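Local coordinates for putative peptide ABC-transport system periplasmic peptide-binding protein (Campylobacter jejuni, PDB 4OEU) that probably serves as the periplasmic solute-binding component of a peptide- or nickel-type ABC transporter, and here holds a nickel ion and a histidine, at residues 5-10 against 211-216; 49-54 against 63-68; 334-339 against 365-370. All coordinates share one frame; numbering follows the deposited sequence.

Contact 1 (5-10 against 211-216); sequences DTLIIA and KIDAAL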
loop_
_atom_site.group_PDB
_atom_site.type_symbol
_atom_site.label_atom_id
_atom_site.label_comp_id
_atom_site.label_asym_id
_atom_site.label_seq_id
_atom_site.Cartn_x
_atom_site.Cartn_y
_atom_site.Cartn_z
ATOM N N ASP A 5 22.351 14.966 -15.767
ATOM C CA ASP A 5 22.675 13.573 -15.478
ATOM C C ASP A 5 22.182 13.165 -14.095
ATOM O O ASP A 5 22.517 12.090 -13.601
ATOM C CB ASP A 5 24.184 13.348 -15.570
ATOM C CG ASP A 5 24.943 14.039 -14.449
ATOM O OD1 ASP A 5 24.571 15.177 -14.086
ATOM O OD2 ASP A 5 25.905 13.438 -13.921
ATOM N N THR A 6 21.386 14.033 -13.478
ATOM C CA THR A 6 20.886 13.793 -12.134
ATOM C C THR A 6 19.374 13.938 -12.093
ATOM O O THR A 6 18.819 14.900 -12.623
ATOM C CB THR A 6 21.508 14.776 -11.107
ATOM O OG1 THR A 6 22.915 14.531 -10.981
ATOM C CG2 THR A 6 20.843 14.629 -9.744
ATOM N N LEU A 7 18.713 12.986 -11.446
ATOM C CA LEU A 7 17.273 13.048 -11.261
ATOM C C LEU A 7 16.954 13.141 -9.778
ATOM O O LEU A 7 17.491 12.379 -8.975
ATOM C CB LEU A 7 16.584 11.827 -11.878
ATOM C CG LEU A 7 15.122 12.066 -12.260
ATOM C CD1 LEU A 7 15.016 13.292 -13.137
ATOM C CD2 LEU A 7 14.524 10.856 -12.959
ATOM N N ILE A 8 16.096 14.091 -9.416
ATOM C CA ILE A 8 15.698 14.276 -8.022
ATOM C C ILE A 8 14.180 14.201 -7.872
ATOM O O ILE A 8 13.444 15.054 -8.375
ATOM C CB ILE A 8 16.206 15.618 -7.459
ATOM C CG1 ILE A 8 17.719 15.740 -7.667
ATOM C CG2 ILE A 8 15.875 15.742 -5.978
ATOM C CD1 ILE A 8 18.319 16.995 -7.086
ATOM N N ILE A 9 13.724 13.168 -7.170
ATOM C CA ILE A 9 12.303 12.932 -6.965
ATOM C C ILE A 9 11.959 12.960 -5.478
ATOM O O ILE A 9 12.705 12.444 -4.644
ATOM C CB ILE A 9 11.878 11.577 -7.574
ATOM C CG1 ILE A 9 12.301 11.511 -9.048
ATOM C CG2 ILE A 9 10.377 11.364 -7.430
ATOM C CD1 ILE A 9 12.313 10.106 -9.636
ATOM N N ALA A 10 10.826 13.562 -5.143
ATOM C CA ALA A 10 10.383 13.578 -3.765
ATOM C C ALA A 10 9.340 12.493 -3.516
ATOM O O ALA A 10 8.443 12.278 -4.335
ATOM C CB ALA A 10 9.828 14.956 -3.400
ATOM N N LYS A 211 14.591 22.556 -7.052
ATOM C CA LYS A 211 15.421 21.700 -6.215
ATOM C C LYS A 211 15.087 20.227 -6.425
ATOM O O LYS A 211 15.927 19.358 -6.189
ATOM C CB LYS A 211 15.283 22.073 -4.735
ATOM C CG LYS A 211 15.970 23.379 -4.368
ATOM C CD LYS A 211 15.531 23.884 -3.005
ATOM C CE LYS A 211 16.363 23.254 -1.891
ATOM N NZ LYS A 211 15.938 23.704 -0.533
ATOM N N ILE A 212 13.859 19.947 -6.858
ATOM C CA ILE A 212 13.469 18.586 -7.228
ATOM C C ILE A 212 12.834 18.565 -8.622
ATOM O O ILE A 212 12.231 19.549 -9.051
ATOM C CB ILE A 212 12.484 17.974 -6.200
ATOM C CG1 ILE A 212 11.151 18.720 -6.213
ATOM C CG2 ILE A 212 13.092 17.977 -4.798
ATOM C CD1 ILE A 212 10.152 18.201 -5.206
ATOM N N ASP A 213 12.973 17.439 -9.320
ATOM C CA ASP A 213 12.445 17.296 -10.674
ATOM C C ASP A 213 10.979 16.891 -10.722
ATOM O O ASP A 213 10.256 17.280 -11.639
ATOM C CB ASP A 213 13.265 16.267 -11.456
ATOM C CG ASP A 213 14.646 16.771 -11.813
ATOM O OD1 ASP A 213 14.744 17.861 -12.419
ATOM O OD2 ASP A 213 15.631 16.075 -11.489
ATOM N N ALA A 214 10.542 16.102 -9.746
ATOM C CA ALA A 214 9.192 15.554 -9.781
ATOM C C ALA A 214 8.674 15.168 -8.405
ATOM O O ALA A 214 9.445 14.809 -7.512
ATOM C CB ALA A 214 9.142 14.344 -10.711
ATOM N N ALA A 215 7.356 15.241 -8.248
ATOM C CA ALA A 215 6.701 14.791 -7.029
ATOM C C ALA A 215 5.224 14.552 -7.290
ATOM O O ALA A 215 4.673 15.037 -8.280
ATOM C CB ALA A 215 6.884 15.817 -5.908
ATOM N N LEU A 216 4.589 13.795 -6.403
ATOM C CA LEU A 216 3.141 13.681 -6.411
ATOM C C LEU A 216 2.598 14.808 -5.550
ATOM O O LEU A 216 2.949 14.915 -4.378
ATOM C CB LEU A 216 2.683 12.319 -5.877
ATOM C CG LEU A 216 3.204 11.059 -6.577
ATOM C CD1 LEU A 216 2.578 9.810 -5.965
ATOM C CD2 LEU A 216 2.929 11.108 -8.073
HETATM O O HOH W 1 5.917 12.487 -4.537
#
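This is a single beta bridge between strands that run parallel, strand 6-11, an outermost strand of a mixed four-stranded sheet, and the start of strand 214-216. It adds a further backbone to the edge of that sheet in a periplasmic-binding-protein fold; the other neighbour of strand 6-11 is strand 191-196. The two strand axes run nearly the same way, at 16°. The bridged pair is Ile9 with Ala214. Ala10 N donates to Ala214 O at 3.0 Å, almost straight. Ile8 O takes Asp213 N at 2.6 Å and, weakly, Ala214 N.

The Asp213 carboxylate takes the backbone N-H of Ile8, just before the bridged pair. With CG beside the backbone N (chi1 -71°), it reaches back so that OD2 accepts Ile8 N at 2.9 Å, on its anti side. OD2 also forms a salt bridge with Lys494, and OD1 takes Asn467 ND2. The carboxylate is buried, yet both oxygens are bonded. The nearby Lys494 ammonium would be expected to stabilise the charged form of Asp213.

Apolar groups fill the side where Ile8 and Ala10 point. Ile8 and Ile212 cross at about a right angle and meet through their CG2 methyls. Ile212 CD1 reaches on to Ala10 CB at 3.7 Å. One water joins the strands further along, giving a hydrogen to Ala10 O and accepting one from Leu216 N.

Contact 2 (49-54 against 63-68); sequences DLAKSW and YDIFLR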
loop_
_atom_site.group_PDB
_atom_site.type_symbol
_atom_site.label_atom_id
_atom_site.label_comp_id
_atom_site.label_asym_id
_atom_site.label_seq_id
_atom_site.Cartn_x
_atom_site.Cartn_y
_atom_site.Cartn_z
ATOM N N ASP A 49 11.148 -10.966 -15.160
ATOM C CA ASP A 49 12.240 -10.086 -14.758
ATOM C C ASP A 49 13.504 -10.923 -14.570
ATOM O O ASP A 49 14.178 -11.264 -15.542
ATOM C CB ASP A 49 11.904 -9.329 -13.478
ATOM C CG ASP A 49 12.724 -8.065 -13.323
ATOM O OD1 ASP A 49 13.796 -7.966 -13.972
ATOM O OD2 ASP A 49 12.313 -7.185 -12.533
ATOM N N LEU A 50 13.823 -11.265 -13.324
ATOM C CA LEU A 50 14.953 -12.154 -13.068
ATOM C C LEU A 50 14.660 -13.556 -13.607
ATOM O O LEU A 50 15.575 -14.288 -13.996
ATOM C CB LEU A 50 15.271 -12.215 -11.573
ATOM C CG LEU A 50 15.972 -10.996 -10.962
ATOM C CD1 LEU A 50 16.208 -11.195 -9.472
ATOM C CD2 LEU A 50 17.293 -10.728 -11.666
ATOM N N ALA A 51 13.382 -13.921 -13.648
ATOM C CA ALA A 51 12.978 -15.199 -14.222
ATOM C C ALA A 51 12.627 -14.993 -15.679
ATOM O O ALA A 51 11.789 -14.155 -15.999
ATOM C CB ALA A 51 11.798 -15.787 -13.467
ATOM N N LYS A 52 13.265 -15.757 -16.559
ATOM C CA LYS A 52 13.022 -15.630 -17.990
ATOM C C LYS A 52 11.711 -16.311 -18.374
ATOM O O LYS A 52 11.065 -15.913 -19.347
ATOM C CB LYS A 52 14.197 -16.211 -18.790
ATOM C CG LYS A 52 14.551 -17.643 -18.432
ATOM C CD LYS A 52 15.885 -18.070 -19.041
ATOM C CE LYS A 52 15.737 -18.468 -20.498
ATOM N NZ LYS A 52 16.998 -19.037 -21.042
ATOM N N SER A 53 11.321 -17.328 -17.606
ATOM C CA SER A 53 10.051 -18.023 -17.820
ATOM C C SER A 53 9.685 -18.921 -16.640
ATOM O O SER A 53 10.497 -19.151 -15.740
ATOM C CB SER A 53 10.100 -18.862 -19.097
ATOM O OG SER A 53 10.865 -20.032 -18.885
ATOM N N TRP A 54 8.457 -19.430 -16.651
ATOM C CA TRP A 54 7.998 -20.328 -15.601
ATOM C C TRP A 54 6.944 -21.303 -16.104
ATOM O O TRP A 54 6.251 -21.043 -17.086
ATOM C CB TRP A 54 7.425 -19.537 -14.426
ATOM C CG TRP A 54 6.449 -18.508 -14.863
ATOM C CD1 TRP A 54 5.113 -18.689 -15.091
ATOM C CD2 TRP A 54 6.724 -17.135 -15.143
ATOM N NE1 TRP A 54 4.543 -17.509 -15.497
ATOM C CE2 TRP A 54 5.510 -16.537 -15.534
ATOM C CE3 TRP A 54 7.878 -16.350 -15.102
ATOM C CZ2 TRP A 54 5.419 -15.187 -15.878
ATOM C CZ3 TRP A 54 7.785 -15.008 -15.436
ATOM C CH2 TRP A 54 6.567 -14.441 -15.820
ATOM N N TYR A 63 5.899 -24.953 -8.818
ATOM C CA TYR A 63 6.389 -23.894 -9.689
ATOM C C TYR A 63 7.801 -24.199 -10.170
ATOM O O TYR A 63 8.724 -24.339 -9.365
ATOM C CB TYR A 63 6.371 -22.544 -8.965
ATOM C CG TYR A 63 5.000 -21.928 -8.790
ATOM C CD1 TYR A 63 4.615 -20.817 -9.534
ATOM C CD2 TYR A 63 4.100 -22.438 -7.866
ATOM C CE1 TYR A 63 3.369 -20.244 -9.374
ATOM C CE2 TYR A 63 2.851 -21.872 -7.701
ATOM C CZ TYR A 63 2.492 -20.778 -8.456
ATOM O OH TYR A 63 1.245 -20.215 -8.275
ATOM N N ASP A 64 7.962 -24.322 -11.481
ATOM C CA ASP A 64 9.287 -24.413 -12.074
ATOM C C ASP A 64 9.674 -23.047 -12.621
ATOM O O ASP A 64 8.993 -22.498 -13.489
ATOM C CB ASP A 64 9.333 -25.477 -13.170
ATOM C CG ASP A 64 9.363 -26.884 -12.607
ATOM O OD1 ASP A 64 10.429 -27.301 -12.106
ATOM O OD2 ASP A 64 8.322 -27.570 -12.657
ATOM N N ILE A 65 10.755 -22.491 -12.085
ATOM C CA ILE A 65 11.178 -21.152 -12.448
ATOM C C ILE A 65 12.542 -21.192 -13.131
ATOM O O ILE A 65 13.500 -21.755 -12.597
ATOM C CB ILE A 65 11.276 -20.233 -11.213
ATOM C CG1 ILE A 65 10.000 -20.302 -10.358
ATOM C CG2 ILE A 65 11.594 -18.814 -11.636
ATOM C CD1 ILE A 65 8.784 -19.651 -10.982
ATOM N N PHE A 66 12.622 -20.598 -14.317
ATOM C CA PHE A 66 13.866 -20.571 -15.086
ATOM C C PHE A 66 14.467 -19.170 -15.059
ATOM O O PHE A 66 13.783 -18.187 -15.357
ATOM C CB PHE A 66 13.618 -21.027 -16.522
ATOM C CG PHE A 66 12.945 -22.362 -16.616
ATOM C CD1 PHE A 66 13.686 -23.530 -16.522
ATOM C CD2 PHE A 66 11.568 -22.454 -16.770
ATOM C CE1 PHE A 66 13.072 -24.770 -16.599
ATOM C CE2 PHE A 66 10.947 -23.690 -16.849
ATOM C CZ PHE A 66 11.701 -24.849 -16.761
ATOM N N LEU A 67 15.733 -19.080 -14.661
ATOM C CA LEU A 67 16.351 -17.782 -14.414
ATOM C C LEU A 67 17.209 -17.315 -15.574
ATOM O O LEU A 67 17.759 -18.123 -16.314
ATOM C CB LEU A 67 17.201 -17.839 -13.145
ATOM C CG LEU A 67 16.497 -18.384 -11.903
ATOM C CD1 LEU A 67 17.467 -18.489 -10.743
ATOM C CD2 LEU A 67 15.319 -17.498 -11.526
ATOM N N ARG A 68 17.323 -16.000 -15.715
ATOM C CA ARG A 68 18.308 -15.402 -16.601
ATOM C C ARG A 68 19.696 -15.735 -16.067
ATOM O O ARG A 68 19.873 -15.882 -14.855
ATOM C CB ARG A 68 18.118 -13.887 -16.675
ATOM C CG ARG A 68 16.757 -13.431 -17.184
ATOM C CD ARG A 68 16.747 -11.918 -17.311
ATOM N NE ARG A 68 17.796 -11.469 -18.220
ATOM C CZ ARG A 68 17.620 -10.582 -19.193
ATOM N NH1 ARG A 68 16.429 -10.025 -19.376
ATOM N NH2 ARG A 68 18.639 -10.245 -19.977
#
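Phe66 brings its ring atom CD2 to the Ser53 hydroxyl, with OG 3.3 Å from CD2. OG approaches the ring obliquely. Both side chains stand on the same face of the sheet, and the Phe66 ring also meets His117. In the backbone of the same pair, Phe66 N donates to Ser53 O at 2.9 Å.

Trp54 and Ile65 take the other face. Trp54 touches with its CB, 3.7 Å from Ile65 CD1. Its chi1 of 49° turns the indole away from strand 62-67, toward Leu46 and Pro48. The second branch of Ile65, CG2, packs against Ala51 CB at 3.5 Å.

Lys52 lies along the backbone of the partner strand. Its CG comes close to Phe66 O and its CD is 3.3 Å from Leu67 O. Arg68 passes along the carbonyls of Asp49 and Leu50, with CD 3.2 Å from Asp49 O. Its guanidinium forms a salt bridge with Asp70. Arg68 N closes this end with a nearly straight bond to Leu50 O, 3.0 Å.

Phe66 O is gripped twice. Lys52 N donates to Phe66 O at 2.8 Å. Ser53 N gives the same oxygen a weak bond. Two residues therefore face one, and the register shifts by one between Ala51 and Ser53. This is a classic beta bulge in the antiparallel hairpin of strands 46-56 and 62-67, part of a five-stranded antiparallel sheet.

Contact 3 (334-339 against 365-370); sequences EIWAMS and VAKPAG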
loop_
_atom_site.group_PDB
_atom_site.type_symbol
_atom_site.label_atom_id
_atom_site.label_comp_id
_atom_site.label_asym_id
_atom_site.label_seq_id
_atom_site.Cartn_x
_atom_site.Cartn_y
_atom_site.Cartn_z
ATOM N N GLU A 334 -12.473 10.079 19.499
ATOM C CA GLU A 334 -11.584 10.962 18.746
ATOM C C GLU A 334 -11.358 10.487 17.311
ATOM O O GLU A 334 -11.408 9.290 17.026
ATOM C CB GLU A 334 -10.223 11.103 19.446
ATOM C CG GLU A 334 -10.246 11.849 20.783
ATOM C CD GLU A 334 -9.218 11.309 21.765
ATOM O OE1 GLU A 334 -8.265 10.636 21.318
ATOM O OE2 GLU A 334 -9.348 11.567 22.979
ATOM N N ILE A 335 -11.143 11.443 16.411
ATOM C CA ILE A 335 -10.770 11.157 15.030
ATOM C C ILE A 335 -9.353 11.671 14.763
ATOM O O ILE A 335 -9.106 12.877 14.792
ATOM C CB ILE A 335 -11.752 11.798 14.026
ATOM C CG1 ILE A 335 -13.174 11.293 14.269
ATOM C CG2 ILE A 335 -11.357 11.481 12.602
ATOM C CD1 ILE A 335 -14.205 12.007 13.435
ATOM N N TRP A 336 -8.417 10.758 14.532
ATOM C CA TRP A 336 -7.035 11.152 14.305
ATOM C C TRP A 336 -6.699 11.205 12.822
ATOM O O TRP A 336 -7.085 10.325 12.042
ATOM C CB TRP A 336 -6.085 10.196 15.023
ATOM C CG TRP A 336 -6.076 10.380 16.504
ATOM C CD1 TRP A 336 -7.109 10.155 17.363
ATOM C CD2 TRP A 336 -4.963 10.796 17.308
ATOM N NE1 TRP A 336 -6.715 10.431 18.653
ATOM C CE2 TRP A 336 -5.402 10.822 18.646
ATOM C CE3 TRP A 336 -3.643 11.152 17.026
ATOM C CZ2 TRP A 336 -4.564 11.191 19.702
ATOM C CZ3 TRP A 336 -2.811 11.521 18.075
ATOM C CH2 TRP A 336 -3.274 11.535 19.395
ATOM N N ALA A 337 -5.976 12.249 12.439
ATOM C CA ALA A 337 -5.525 12.391 11.067
ATOM C C ALA A 337 -4.083 12.868 11.042
ATOM O O ALA A 337 -3.646 13.622 11.923
ATOM C CB ALA A 337 -6.419 13.356 10.306
ATOM N N MET A 338 -3.362 12.455 10.006
ATOM C CA MET A 338 -1.995 12.897 9.811
ATOM C C MET A 338 -2.015 14.341 9.325
ATOM O O MET A 338 -2.512 14.641 8.235
ATOM C CB MET A 338 -1.263 11.976 8.826
ATOM C CG MET A 338 -1.207 10.522 9.307
ATOM S SD MET A 338 -0.423 9.364 8.156
ATOM C CE MET A 338 -0.971 10.044 6.594
ATOM N N SER A 339 -1.503 15.237 10.161
ATOM C CA SER A 339 -1.600 16.672 9.913
ATOM C C SER A 339 -0.806 17.092 8.683
ATOM O O SER A 339 -1.023 18.172 8.131
ATOM C CB SER A 339 -1.127 17.453 11.141
ATOM O OG SER A 339 0.219 17.147 11.452
ATOM N N VAL A 365 -8.185 15.047 16.051
ATOM C CA VAL A 365 -6.798 15.223 16.481
ATOM C C VAL A 365 -5.853 15.121 15.293
ATOM O O VAL A 365 -5.713 14.056 14.689
ATOM C CB VAL A 365 -6.377 14.189 17.549
ATOM C CG1 VAL A 365 -4.939 14.434 17.984
ATOM C CG2 VAL A 365 -7.317 14.249 18.744
ATOM N N ALA A 366 -5.206 16.231 14.955
ATOM C CA ALA A 366 -4.291 16.242 13.822
ATOM C C ALA A 366 -2.845 16.318 14.301
ATOM O O ALA A 366 -2.413 17.339 14.824
ATOM C CB ALA A 366 -4.611 17.411 12.891
ATOM N N LYS A 367 -2.104 15.225 14.111
ATOM C CA LYS A 367 -0.691 15.177 14.475
ATOM C C LYS A 367 0.106 14.625 13.290
ATOM O O LYS A 367 -0.432 13.865 12.475
ATOM C CB LYS A 367 -0.476 14.317 15.732
ATOM C CG LYS A 367 -0.973 14.942 17.041
ATOM C CD LYS A 367 -0.434 14.185 18.259
ATOM C CE LYS A 367 -1.303 14.397 19.503
ATOM N NZ LYS A 367 -1.275 15.796 20.045
ATOM N N PRO A 368 1.396 14.993 13.199
ATOM C CA PRO A 368 2.250 14.514 12.103
ATOM C C PRO A 368 2.366 12.989 12.036
ATOM O O PRO A 368 2.351 12.329 13.072
ATOM C CB PRO A 368 3.616 15.145 12.420
ATOM C CG PRO A 368 3.291 16.349 13.261
ATOM C CD PRO A 368 2.097 15.953 14.075
ATOM N N ALA A 369 2.463 12.446 10.826
ATOM C CA ALA A 369 2.667 11.010 10.652
ATOM C C ALA A 369 3.936 10.581 11.384
ATOM O O ALA A 369 4.959 11.269 11.322
ATOM C CB ALA A 369 2.753 10.647 9.174
ATOM N N GLY A 370 3.850 9.474 12.116
ATOM C CA GLY A 370 4.977 8.976 12.887
ATOM C C GLY A 370 5.041 9.485 14.316
ATOM O O GLY A 370 5.831 8.978 15.110
#
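Backbone bonds make this a parallel strand pair, the two strands of a beta-alpha-beta unit whose connecting helix is 342-357. Val365 N donates to Ile335 O at 2.7 Å, Ala337 N to Val365 O, and Lys367 N to Ala337 O. The last bond, Ser339 N to Lys367 O at 2.9 Å, comes from above the carbonyl plane, where strand 334-338 has already ended.

Aromatic contacts lie on the face shared by Trp336, Met338, Val365 and Lys367. The Val365 and Trp336 side chains point the same way. Val365 CG1, anti to the backbone N (chi1 -179°), sits over the six-membered ring in a CH-pi contact, 3.4 Å from its centroid and 2° off the normal. Lys367 crosses the far end of the indole obliquely, with CE 3.5 Å from CH2. Phe372 also meets the Trp336 ring.

An apolar contact involves the Met338 sulfur: SD lies 3.6 Å from Ala369 CB. The bound histidine also touches Met338.

A hydrogen bond within 334-339 probably limits the rotation of the indole. Trp336 NE1 donates to Glu334 OE1 at 3.1 Å, and OE1 lies close to the plane of the ring.

Contacts 1 and 3 reach the same large mixed sheet. Their centres are 28 Å apart and their nearest atoms about 13 Å. Contact 2 belongs to a separate antiparallel sheet, its centre 34 Å from that of contact 1 and 44 Å from that of contact 3. Contacts 2 and 3 lie on opposite sides of the chain's centre. In sequence, contact 2 is nested inside the loop closed by contact 1, and contact 3 follows later. Each of the last two has a ligand nearby. In contact 3 the Met338 side chain is about 6 Å from the nickel ion; in contact 2 that of Asp49 is about 4 Å from a magnesium ion.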